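Local coordinates for protein phosphoglycerol transferase GacH (Streptococcus pyogenes MGAS5005, PDB 6DGM) that probably transfers glycerol phosphate onto the rhamnose polysaccharide of the streptococcal cell wall, this chain being its sulfatase-like catalytic domain, which binds manganese and sn-glycerol-1-phosphate, at residues Q81-Y85 with N287-T291. Residues are numbered along the deposited sequence; the frame is centred on the assembly and turned at random.
Sequences QSDSY and NKYLT
Q81 and L290 face each other as an antiparallel, non-hydrogen-bonded pair, with their CA atoms 4.8 Å apart. One step on, the N-H of S82 donates to the carbonyl O of Y289 in a short, nearly straight bond of 2.7 Å. The same oxygen also receives a CA-H...O contact from Q81 CA. Beyond S82 the chains separate. A water bridges them there, donating to S84 O and to K288 O.

The pair lies at one end of two neighbouring strands, 77-81 and 290-297, in the mixed sheet of this alkaline phosphatase-like domain. Strand 77-81 ends here, and its loop runs on toward helix 89-98 and the bound manganese and glycerol phosphate. S82 is buried beside the metal ligand H271, and its OG bonds to the backbone O of D270, another manganese ligand. S84 OG bonds to the backbone O of G87, which lines the ligand pocket.

On the face of the sheet shared by Q81 and L290, CD2 of L290 rests on Q81 CA at 3.9 Å. The Y289 ring lies obliquely along the loop. Its CD1 is 3.5 Å from S84 O, and its CE1 touches Y85 CB.

Y85 and K288 cross at about a right angle. CG of K288 is anti to the backbone N (chi1 -176°), and the extended chain carries CE over one face of the Y85 ring, 3.8 Å from its centroid. This is a CH-pi contact. NZ makes an off-centre cation-pi contact at 4.9 Å from the same Y85 centroid. K288 CG packs against Y85 CD1. Their polar ends are held from outside, K288 NZ by a salt bridge to D278 and Y85 OH by a hydrogen bond to the backbone N of Y276.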
ATOM      1  N   GLN A  81       2.528   8.229   4.647  1.00 19.25           N
ATOM      2  CA  GLN A  81       3.543   8.119   5.682  1.00 19.99           C
ATOM      3  C   GLN A  81       4.055   6.679   5.718  1.00 18.20           C
ATOM      4  O   GLN A  81       3.267   5.730   5.836  1.00 18.15           O
ATOM      5  CB  GLN A  81       2.996   8.513   7.045  1.00 22.87           C
ATOM      6  CG  GLN A  81       4.075   8.509   8.090  1.00 26.27           C
ATOM      7  CD  GLN A  81       3.655   9.167   9.363  1.00 31.62           C
ATOM      8  OE1 GLN A  81       3.512  10.385   9.426  1.00 34.17           O
ATOM      9  NE2 GLN A  81       3.435   8.361  10.394  1.00 33.71           N
ATOM     10  N   SER A  82       5.361   6.513   5.600  1.00 17.30           N
ATOM     11  CA  SER A  82       5.990   5.207   5.691  1.00 16.72           C
ATOM     12  C   SER A  82       6.543   5.020   7.097  1.00 17.02           C
ATOM     13  O   SER A  82       6.938   5.980   7.762  1.00 18.94           O
ATOM     14  CB  SER A  82       7.146   5.108   4.691  1.00 17.06           C
ATOM     15  OG  SER A  82       7.824   3.872   4.795  1.00 17.33           O
ATOM     16  N   ASP A  83       6.612   3.763   7.525  1.00 16.80           N
ATOM     17  CA  ASP A  83       7.145   3.430   8.832  1.00 17.88           C
ATOM     18  C   ASP A  83       8.654   3.265   8.858  1.00 18.76           C
ATOM     19  O   ASP A  83       9.207   3.137   9.958  1.00 19.15           O
ATOM     20  CB  ASP A  83       6.499   2.138   9.337  1.00 18.43           C
ATOM     21  CG  ASP A  83       5.022   2.302   9.546  1.00 19.26           C
ATOM     22  OD1 ASP A  83       4.650   2.980  10.521  1.00 20.49           O
ATOM     23  OD2 ASP A  83       4.234   1.820   8.707  1.00 19.08           O
ATOM     24  N   SER A  84       9.327   3.285   7.705  1.00 17.24           N
ATOM     25  CA  SER A  84      10.762   3.025   7.690  1.00 17.28           C
ATOM     26  C   SER A  84      11.398   3.745   6.517  1.00 17.13           C
ATOM     27  O   SER A  84      10.722   4.397   5.720  1.00 18.07           O
ATOM     28  CB  SER A  84      11.030   1.520   7.727  1.00 18.54           C
ATOM     29  OG  SER A  84      10.222   0.851   6.781  1.00 19.81           O
ATOM     30  N   TYR A  85      12.727   3.668   6.468  1.00 16.91           N
ATOM     31  CA  TYR A  85      13.546   4.349   5.471  1.00 17.23           C
ATOM     32  C   TYR A  85      14.512   3.343   4.878  1.00 16.85           C
ATOM     33  O   TYR A  85      15.172   2.612   5.616  1.00 17.34           O
ATOM     34  CB  TYR A  85      14.314   5.501   6.126  1.00 18.06           C
ATOM     35  CG  TYR A  85      15.299   6.200   5.212  1.00 17.84           C
ATOM     36  CD1 TYR A  85      14.867   7.061   4.218  1.00 17.39           C
ATOM     37  CD2 TYR A  85      16.661   6.021   5.378  1.00 18.18           C
ATOM     38  CE1 TYR A  85      15.775   7.710   3.383  1.00 18.29           C
ATOM     39  CE2 TYR A  85      17.569   6.668   4.558  1.00 18.46           C
ATOM     40  CZ  TYR A  85      17.112   7.505   3.565  1.00 19.84           C
ATOM     41  OH  TYR A  85      18.021   8.152   2.753  1.00 22.29           O
ATOM     42  N   ASN A 287       9.964  14.596   5.742  1.00 23.92           N
ATOM     43  CA  ASN A 287      10.025  14.150   4.353  1.00 22.02           C
ATOM     44  C   ASN A 287      10.890  12.912   4.167  1.00 20.36           C
ATOM     45  O   ASN A 287      10.864  12.316   3.090  1.00 20.90           O
ATOM     46  CB  ASN A 287      10.515  15.288   3.458  1.00 23.72           C
ATOM     47  CG  ASN A 287       9.445  16.345   3.232  1.00 29.16           C
ATOM     48  OD1 ASN A 287       8.265  16.026   3.113  1.00 31.09           O
ATOM     49  ND2 ASN A 287       9.851  17.601   3.181  1.00 32.59           N
ATOM     50  N   LYS A 288      11.631  12.495   5.190  1.00 19.36           N
ATOM     51  CA  LYS A 288      12.337  11.219   5.105  1.00 18.24           C
ATOM     52  C   LYS A 288      11.378  10.034   5.061  1.00 18.12           C
ATOM     53  O   LYS A 288      11.795   8.940   4.669  1.00 18.40           O
ATOM     54  CB  LYS A 288      13.304  11.110   6.277  1.00 19.63           C
ATOM     55  CG  LYS A 288      14.191   9.898   6.294  1.00 20.25           C
ATOM     56  CD  LYS A 288      15.235  10.048   7.419  1.00 22.29           C
ATOM     57  CE  LYS A 288      15.971   8.747   7.675  1.00 23.05           C
ATOM     58  NZ  LYS A 288      16.988   8.928   8.772  1.00 24.30           N
ATOM     59  N   TYR A 289      10.102  10.233   5.426  1.00 18.15           N
ATOM     60  CA  TYR A 289       9.141   9.143   5.551  1.00 18.45           C
ATOM     61  C   TYR A 289       7.858   9.386   4.767  1.00 18.85           C
ATOM     62  O   TYR A 289       6.838   8.749   5.059  1.00 20.90           O
ATOM     63  CB  TYR A 289       8.820   8.888   7.032  1.00 18.31           C
ATOM     64  CG  TYR A 289      10.056   8.526   7.813  1.00 19.01           C
ATOM     65  CD1 TYR A 289      10.512   7.220   7.842  1.00 19.40           C
ATOM     66  CD2 TYR A 289      10.802   9.498   8.486  1.00 20.52           C
ATOM     67  CE1 TYR A 289      11.648   6.870   8.548  1.00 20.95           C
ATOM     68  CE2 TYR A 289      11.959   9.157   9.187  1.00 22.85           C
ATOM     69  CZ  TYR A 289      12.375   7.842   9.209  1.00 23.14           C
ATOM     70  OH  TYR A 289      13.516   7.496   9.891  1.00 24.26           O
ATOM     71  N   LEU A 290       7.882  10.251   3.753  1.00 17.37           N
ATOM     72  CA  LEU A 290       6.685  10.580   2.987  1.00 17.15           C
ATOM     73  C   LEU A 290       6.884  10.211   1.521  1.00 17.61           C
ATOM     74  O   LEU A 290       7.641  10.876   0.800  1.00 19.07           O
ATOM     75  CB  LEU A 290       6.331  12.060   3.137  1.00 18.09           C
ATOM     76  CG  LEU A 290       5.872  12.475   4.535  1.00 20.59           C
ATOM     77  CD1 LEU A 290       5.758  13.975   4.644  1.00 21.23           C
ATOM     78  CD2 LEU A 290       4.535  11.801   4.872  1.00 21.97           C
ATOM     79  N   THR A 291       6.159   9.186   1.071  1.00 16.81           N
ATOM     80  CA  THR A 291       6.180   8.752  -0.318  1.00 16.54           C
ATOM     81  C   THR A 291       4.908   9.215  -1.029  1.00 16.05           C
ATOM     82  O   THR A 291       3.990   9.772  -0.425  1.00 16.23           O
ATOM     83  CB  THR A 291       6.273   7.228  -0.391  1.00 16.82           C
ATOM     84  OG1 THR A 291       5.042   6.666   0.105  1.00 16.47           O
ATOM     85  CG2 THR A 291       7.430   6.692   0.433  1.00 17.78           C
TER
HETATM   86  O   HOH W   1      10.922   6.410   3.922  1.00 16.63           O